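PDB 6JMB: ofchtiv-allosamidin from Ostrinia furnacalis, which probably hydrolyses the beta-1,4 linkages of chitin, as a group IV insect chitinase of glycoside hydrolase family 18, and is captured here with the inhibitor allosamidin. Local coordinates for residues A[22-25]-A[26-29]; A[62-65]-A[66-70]; A[210-213]-A[214-217]; A[223-226]-A[227-230]. All blocks are in the same frame, centred on the assembly; numbering follows the deposited sequence.

Contact 1 (A[22-25]-A[26-29])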
# COMPACT_ATOMS: atom_id res chain seq x y z
N LYS A 22 -9.86 16.85 -3.45
CA LYS A 22 -9.89 16.32 -4.80
C LYS A 22 -8.47 16.12 -5.32
O LYS A 22 -7.63 17.02 -5.23
CB LYS A 22 -10.63 17.30 -5.71
CG LYS A 22 -10.83 16.79 -7.13
CD LYS A 22 -11.68 17.78 -7.93
CE LYS A 22 -11.63 17.50 -9.43
NZ LYS A 22 -12.17 16.16 -9.78
N PHE A 23 -8.19 14.93 -5.85
CA PHE A 23 -6.86 14.62 -6.35
C PHE A 23 -7.02 13.88 -7.67
O PHE A 23 -7.50 12.74 -7.69
CB PHE A 23 -6.07 13.78 -5.33
CG PHE A 23 -4.61 13.61 -5.66
CD1 PHE A 23 -4.21 12.73 -6.66
CD2 PHE A 23 -3.64 14.30 -4.96
CE1 PHE A 23 -2.86 12.57 -6.96
CE2 PHE A 23 -2.30 14.14 -5.24
CZ PHE A 23 -1.91 13.27 -6.25
N ASP A 24 -6.63 14.54 -8.75
CA ASP A 24 -6.75 14.04 -10.11
C ASP A 24 -5.37 13.61 -10.62
O ASP A 24 -4.35 13.84 -9.97
CB ASP A 24 -7.29 15.13 -11.04
CG ASP A 24 -8.62 15.70 -10.58
OD1 ASP A 24 -9.43 14.95 -10.00
OD2 ASP A 24 -8.86 16.90 -10.81
N VAL A 25 -5.36 13.03 -11.82
CA VAL A 25 -4.09 12.66 -12.44
C VAL A 25 -3.14 13.85 -12.49
O VAL A 25 -1.94 13.73 -12.23
CB VAL A 25 -4.30 12.03 -13.83
CG1 VAL A 25 -2.97 11.93 -14.58
CG2 VAL A 25 -4.94 10.65 -13.70
N ASP A 26 -3.66 15.03 -12.83
CA ASP A 26 -2.77 16.18 -12.98
C ASP A 26 -2.30 16.76 -11.65
O ASP A 26 -1.55 17.75 -11.66
CB ASP A 26 -3.36 17.25 -13.91
CG ASP A 26 -4.58 17.93 -13.35
OD1 ASP A 26 -4.99 17.66 -12.20
OD2 ASP A 26 -5.16 18.77 -14.08
N ASP A 27 -2.70 16.18 -10.52
CA ASP A 27 -2.12 16.51 -9.23
C ASP A 27 -0.86 15.71 -8.93
O ASP A 27 -0.16 16.02 -7.96
CB ASP A 27 -3.15 16.29 -8.12
CG ASP A 27 -4.20 17.37 -8.09
OD1 ASP A 27 -3.84 18.54 -7.84
OD2 ASP A 27 -5.39 17.07 -8.33
N ILE A 28 -0.57 14.69 -9.72
CA ILE A 28 0.59 13.84 -9.51
C ILE A 28 1.84 14.57 -9.99
O ILE A 28 1.86 15.14 -11.09
CB ILE A 28 0.44 12.52 -10.28
CG1 ILE A 28 -0.76 11.73 -9.73
CG2 ILE A 28 1.73 11.70 -10.20
CD1 ILE A 28 -1.09 10.49 -10.53
N ASP A 29 2.88 14.54 -9.16
CA ASP A 29 4.20 14.99 -9.59
C ASP A 29 4.95 13.77 -10.09
O ASP A 29 5.39 12.95 -9.27
CB ASP A 29 4.94 15.63 -8.43
CG ASP A 29 6.24 16.29 -8.87
OD1 ASP A 29 6.86 15.81 -9.84
OD2 ASP A 29 6.63 17.29 -8.25
O HOH W 1 -8.06 17.32 -13.99
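A short 3-10 turn, V25 to D27, bends the loop between strands 5-11 and 35-43 so that D27 faces back onto F23 and D24. Two successive backbone bonds are the evidence, D27 N to D24 O at 2.9 Å and I28 N to V25 O at 3.0 Å. The D27 side chain closes the same turn a second time. With CG beside the backbone N (chi1 -75°), it runs back against the chain and OD2 accepts from D24 N at 2.8 Å. That bond is almost straight, 176° at the hydrogen, and uses the anti lone pair of OD2. D24 and D27 are thus bonded in both directions, which limits rotation of the D27 carboxylate.

The same bend lays D27 CB over one face of the F23 ring, 3.6 Å from its centroid and only 7° off the normal, a CH-pi contact. I28 meets this ring at its edge, CG1 lying 3.6 Å from CE1 of F23. Beyond the turn, F352 stacks edge-to-face with F23, and the Y10 ring also meets it.

D24 directs its carboxylate elsewhere: OD1 receives K22 NZ through its syn lone pair, a salt bridge of 3.0 Å, and T15 holds both ends of the pair, OG1 bonded to OD1 and O accepting from NZ. The D24 and D26 carboxylates lie alongside each other, with D24 OD2 4.2 Å from D26 OD1, and K22 probably eases this charge crowding. A 3-10 turn whose preceding N-H is held by the aspartate at its end lies here in the connection between strands 5-11 and 35-43 of the TIM barrel.

Contact 2 (A[62-65]-A[66-70]); sequences NFKQ and FTSLK
K64 and S68, one helical turn apart, meet through the K64 carbonyl rather than through their side-chain ends. K64 O takes two donors from opposite faces of its plane: S68 N at 2.9 Å and S68 OG at 2.8 Å. The hydroxyl arrives there because OG stands beside its own backbone N (chi1 -70°), turned back along the helix.

The K64 side chain bends at its second torsion (65°) and crosses T67 at about a right angle, with CD 3.8 Å from T67 OG1. This bend carries NZ to water 2, which accepts from it at 2.6 Å and donates to T67 OG1 at 2.7 Å; T67 OG1 also bonds to Y116 O. An alanine in place of S68 removes the hydroxyl and is likely to leave K64 O with the backbone N-H at this position as its only donor from this turn.

The F66 ring leads off to the inner side, where it meets Y38 edge-to-face. Backbone bonds from F66 N to N62 O and T67 N to F63 O confirm the alpha-helical path. A serine hydroxyl bonded to the carbonyl four residues earlier is typical of alpha-helices, here one packed outside strands 35-43 and 77-83 of the TIM barrel.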
# COMPACT_ATOMS: atom_id res chain seq x y z
N ASN A 62 -9.06 8.48 -18.32
CA ASN A 62 -8.18 8.56 -17.15
C ASN A 62 -6.98 7.62 -17.25
O ASN A 62 -5.88 7.99 -16.84
CB ASN A 62 -8.97 8.33 -15.87
CG ASN A 62 -8.42 9.12 -14.70
OD1 ASN A 62 -8.18 10.33 -14.81
ND2 ASN A 62 -8.23 8.46 -13.57
N PHE A 63 -7.17 6.40 -17.77
CA PHE A 63 -6.04 5.50 -17.98
C PHE A 63 -4.96 6.20 -18.80
O PHE A 63 -3.78 6.19 -18.44
CB PHE A 63 -6.47 4.27 -18.79
CG PHE A 63 -7.24 3.20 -18.03
CD1 PHE A 63 -7.01 2.89 -16.69
CD2 PHE A 63 -8.17 2.45 -18.72
CE1 PHE A 63 -7.74 1.86 -16.06
CE2 PHE A 63 -8.90 1.43 -18.10
CZ PHE A 63 -8.68 1.13 -16.78
N LYS A 64 -5.37 6.80 -19.92
CA LYS A 64 -4.41 7.40 -20.84
C LYS A 64 -3.82 8.69 -20.28
O LYS A 64 -2.64 8.97 -20.51
CB LYS A 64 -5.08 7.65 -22.19
CG LYS A 64 -4.16 8.18 -23.27
CD LYS A 64 -3.08 7.16 -23.63
CE LYS A 64 -2.34 7.58 -24.89
NZ LYS A 64 -1.03 6.89 -25.03
N GLN A 65 -4.60 9.48 -19.53
CA GLN A 65 -4.02 10.65 -18.89
C GLN A 65 -2.93 10.24 -17.92
O GLN A 65 -1.87 10.88 -17.85
CB GLN A 65 -5.10 11.44 -18.15
CG GLN A 65 -6.06 12.19 -19.05
CD GLN A 65 -7.09 12.95 -18.26
OE1 GLN A 65 -8.29 12.86 -18.52
NE2 GLN A 65 -6.63 13.72 -17.27
N PHE A 66 -3.16 9.15 -17.19
CA PHE A 66 -2.19 8.64 -16.23
C PHE A 66 -0.90 8.20 -16.92
O PHE A 66 0.20 8.59 -16.52
CB PHE A 66 -2.83 7.49 -15.45
CG PHE A 66 -1.98 6.93 -14.34
CD1 PHE A 66 -2.00 7.50 -13.07
CD2 PHE A 66 -1.21 5.80 -14.55
CE1 PHE A 66 -1.24 6.96 -12.04
CE2 PHE A 66 -0.44 5.26 -13.52
CZ PHE A 66 -0.47 5.84 -12.27
N THR A 67 -1.02 7.37 -17.96
CA THR A 67 0.20 6.92 -18.64
C THR A 67 0.88 8.05 -19.39
O THR A 67 2.10 8.00 -19.59
CB THR A 67 -0.07 5.72 -19.55
OG1 THR A 67 -0.99 6.10 -20.58
CG2 THR A 67 -0.65 4.56 -18.75
N SER A 68 0.13 9.10 -19.75
CA SER A 68 0.73 10.26 -20.40
C SER A 68 1.63 11.07 -19.48
O SER A 68 2.30 11.99 -19.96
CB SER A 68 -0.35 11.15 -21.01
OG SER A 68 -0.95 10.50 -22.12
N LEU A 69 1.66 10.76 -18.18
CA LEU A 69 2.66 11.37 -17.31
C LEU A 69 4.07 11.08 -17.80
O LEU A 69 5.00 11.83 -17.45
CB LEU A 69 2.48 10.88 -15.87
CG LEU A 69 1.21 11.35 -15.16
CD1 LEU A 69 0.97 10.53 -13.90
CD2 LEU A 69 1.28 12.85 -14.84
N LYS A 70 4.26 10.02 -18.59
CA LYS A 70 5.57 9.75 -19.18
C LYS A 70 5.99 10.82 -20.18
O LYS A 70 7.18 10.90 -20.52
CB LYS A 70 5.57 8.36 -19.83
CG LYS A 70 5.49 7.24 -18.82
CD LYS A 70 5.54 5.88 -19.50
CE LYS A 70 4.21 5.52 -20.14
NZ LYS A 70 4.26 4.14 -20.69
O HOH W 2 0.09 7.43 -22.69

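Contact 3 (A[210-213]-A[214-217])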
# COMPACT_ATOMS: atom_id res chain seq x y z
N PHE A 210 9.10 -1.27 15.22
CA PHE A 210 9.55 -2.30 16.15
C PHE A 210 8.42 -2.55 17.15
O PHE A 210 7.27 -2.16 16.93
CB PHE A 210 10.85 -1.86 16.85
CG PHE A 210 11.95 -1.47 15.91
CD1 PHE A 210 12.60 -2.43 15.14
CD2 PHE A 210 12.35 -0.15 15.79
CE1 PHE A 210 13.62 -2.07 14.28
CE2 PHE A 210 13.37 0.22 14.94
CZ PHE A 210 14.01 -0.75 14.17
N ILE A 211 8.76 -3.19 18.28
CA ILE A 211 7.82 -3.38 19.39
C ILE A 211 7.18 -2.04 19.76
O ILE A 211 7.81 -0.98 19.64
CB ILE A 211 8.52 -4.04 20.59
CG1 ILE A 211 7.51 -4.54 21.62
CG2 ILE A 211 9.53 -3.08 21.24
CD1 ILE A 211 8.13 -5.50 22.63
N SER A 212 5.92 -2.08 20.20
CA SER A 212 5.15 -0.91 20.58
C SER A 212 4.95 -0.86 22.09
O SER A 212 5.01 -1.88 22.78
CB SER A 212 3.78 -0.92 19.91
OG SER A 212 3.90 -0.94 18.49
N GLU A 213 4.68 0.35 22.59
CA GLU A 213 4.29 0.51 23.98
C GLU A 213 3.11 -0.40 24.30
O GLU A 213 2.16 -0.50 23.52
CB GLU A 213 3.88 1.96 24.25
CG GLU A 213 5.05 2.93 24.30
CD GLU A 213 4.61 4.39 24.38
OE1 GLU A 213 3.42 4.65 24.63
OE2 GLU A 213 5.46 5.28 24.18
N GLY A 214 3.19 -1.09 25.44
CA GLY A 214 2.12 -1.95 25.88
C GLY A 214 2.18 -3.38 25.38
O GLY A 214 1.31 -4.18 25.73
N GLU A 215 3.18 -3.73 24.58
CA GLU A 215 3.35 -5.08 24.09
C GLU A 215 4.38 -5.83 24.93
O GLU A 215 5.29 -5.24 25.50
CB GLU A 215 3.79 -5.09 22.62
CG GLU A 215 2.73 -4.58 21.68
CD GLU A 215 3.12 -4.73 20.22
OE1 GLU A 215 4.27 -4.40 19.87
OE2 GLU A 215 2.26 -5.18 19.43
N SER A 216 4.22 -7.15 24.99
CA SER A 216 5.18 -8.00 25.67
C SER A 216 6.35 -8.31 24.74
O SER A 216 6.17 -8.51 23.54
CB SER A 216 4.52 -9.31 26.10
OG SER A 216 5.49 -10.27 26.46
N ALA A 217 7.55 -8.36 25.32
CA ALA A 217 8.75 -8.72 24.57
C ALA A 217 8.95 -10.22 24.47
O ALA A 217 9.84 -10.67 23.74
CB ALA A 217 9.98 -8.05 25.18
O HOH W 3 4.79 -3.47 17.39
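E215 OE1 accepts from S212 N at 2.9 Å, and water 3 lies 2.7 Å from the same oxygen, although the protons of that water cannot serve every acceptor nearby at once. The amide meets OE1 on its anti side, 33° out of the carboxylate plane. This bond reinforces a type II beta turn, S212 to E215, in the long surface loop between strand 187-190 and helix 226-235.

The turn itself is closed by E215 N donating to S212 O at 3.2 Å, so S212 and E215 are joined by two bonds, one through backbone atoms at both ends and one through the glutamate side chain. G214 occupies the third position with a phi of 89°; a CB there would sit 2.5 Å from E213 O, a clash that accounts for the glycine. The outer corner is tied to its surroundings by E213, whose N donates to D304 and whose O accepts from N265 ND2.

Water 3 also lies 2.8 Å from F210 O and 2.9 Å from S212 OG, so it joins the approach to the turn with its closing carboxylate. The I211 and E215 side chains run antiparallel past one another. With CG1 opposite the backbone N (chi1 -167°), the I211 chain reaches over to the returning part of the loop: CG1 lies 3.7 Å from E215 OE1, and CD1 ends 4.1 Å from A217 CB.

Contact 4 (A[223-226]-A[227-230])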
# COMPACT_ATOMS: atom_id res chain seq x y z
N LEU A 223 5.06 -10.36 16.83
CA LEU A 223 4.31 -9.11 16.83
C LEU A 223 4.18 -8.57 15.41
O LEU A 223 5.01 -8.84 14.54
CB LEU A 223 5.01 -8.07 17.72
CG LEU A 223 5.14 -8.46 19.19
CD1 LEU A 223 6.08 -7.49 19.90
CD2 LEU A 223 3.80 -8.50 19.89
N TYR A 224 3.12 -7.80 15.18
CA TYR A 224 2.86 -7.24 13.86
C TYR A 224 3.58 -5.90 13.76
O TYR A 224 3.07 -4.87 14.19
CB TYR A 224 1.36 -7.05 13.64
CG TYR A 224 0.52 -8.31 13.67
CD1 TYR A 224 1.08 -9.57 13.59
CD2 TYR A 224 -0.87 -8.21 13.77
CE1 TYR A 224 0.29 -10.71 13.61
CE2 TYR A 224 -1.66 -9.34 13.79
CZ TYR A 224 -1.08 -10.59 13.71
OH TYR A 224 -1.88 -11.71 13.74
N ASN A 225 4.79 -5.92 13.19
CA ASN A 225 5.52 -4.68 12.97
C ASN A 225 6.36 -4.79 11.69
O ASN A 225 6.53 -5.87 11.12
CB ASN A 225 6.30 -4.22 14.21
CG ASN A 225 7.31 -5.25 14.70
OD1 ASN A 225 8.14 -5.73 13.94
ND2 ASN A 225 7.24 -5.57 16.00
N VAL A 226 6.84 -3.64 11.24
CA VAL A 226 7.53 -3.55 9.95
C VAL A 226 8.80 -4.40 9.96
O VAL A 226 9.09 -5.13 9.01
CB VAL A 226 7.82 -2.09 9.60
CG1 VAL A 226 8.66 -1.99 8.32
CG2 VAL A 226 6.52 -1.31 9.46
N ASN A 227 9.59 -4.29 11.03
CA ASN A 227 10.84 -5.04 11.11
C ASN A 227 10.59 -6.55 11.02
O ASN A 227 11.28 -7.26 10.28
CB ASN A 227 11.59 -4.68 12.39
CG ASN A 227 12.82 -5.53 12.61
OD1 ASN A 227 13.76 -5.53 11.81
ND2 ASN A 227 12.83 -6.25 13.72
N ASN A 228 9.59 -7.05 11.76
CA ASN A 228 9.32 -8.49 11.70
C ASN A 228 8.91 -8.92 10.30
O ASN A 228 9.34 -9.97 9.82
CB ASN A 228 8.25 -8.87 12.72
CG ASN A 228 8.79 -8.95 14.14
OD1 ASN A 228 10.00 -9.10 14.35
ND2 ASN A 228 7.90 -8.86 15.11
N ALA A 229 8.11 -8.09 9.62
CA ALA A 229 7.64 -8.45 8.29
C ALA A 229 8.79 -8.44 7.28
O ALA A 229 8.93 -9.37 6.49
CB ALA A 229 6.54 -7.48 7.84
N VAL A 230 9.60 -7.38 7.30
CA VAL A 230 10.72 -7.30 6.36
C VAL A 230 11.68 -8.46 6.58
O VAL A 230 12.12 -9.12 5.63
CB VAL A 230 11.43 -5.94 6.48
CG1 VAL A 230 12.77 -5.97 5.73
CG2 VAL A 230 10.53 -4.83 5.92
O HOH W 4 10.56 -5.85 15.42
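N225 OD1 accepts from N228 N at 2.9 Å, the donor lying nearly along the C=O axis. N228 answers with its own amide: ND2 donates to L223 O at 2.9 Å, the acceptor lying in the amide plane of N228 and the bond close to straight at 170°. The two amide planes are 36° apart, so the asparagines are neither stacked nor coplanar.

N225 is the N-cap of helix 226-235. Its side chain takes up the less usual position between backbone N and carbonyl carbon (chi1 58°), which turns OD1 over the first turn of the helix.

Water 4 donates to N225 OD1 at 2.8 Å and accepts from N227 ND2 at 2.9 Å, while N227 OD1 is held by Y333 OH. A valine in place of N225 removes the amide and would probably leave N228 N without its capping acceptor and water 4 without one of its partners. A second partner, E220 O, helps fix N228 ND2. Regular helix bonds then take over, A229 N to N225 O at 3.1 Å and V230 N to V226 O at 2.9 Å. The V226 and V230 side chains run alongside each other in the same sense, and both pack on M245 of strand 243-256.

Overall arrangement
The four contacts form two touching pairs on opposite sides of the chain's centre. Contacts 1 and 2, with centres 11 Å apart, meet where I28 CD1 packs 3.8 Å from F66 CE1 and V25 CG2 lies 3.4 Å from N62 OD1. Contacts 3 and 4, 12 Å apart, share the loop leading into helix 226-235: E215 OE1 lies 3.6 Å from L223 CD1, and F210 CD1 is 3.7 Å from N227 CB. Between the pairs, centres are 32 to 44 Å apart. Allosamizoline is about 12 Å from the F66 side chain and about 13 Å from that of V226, so neither side chain touches it.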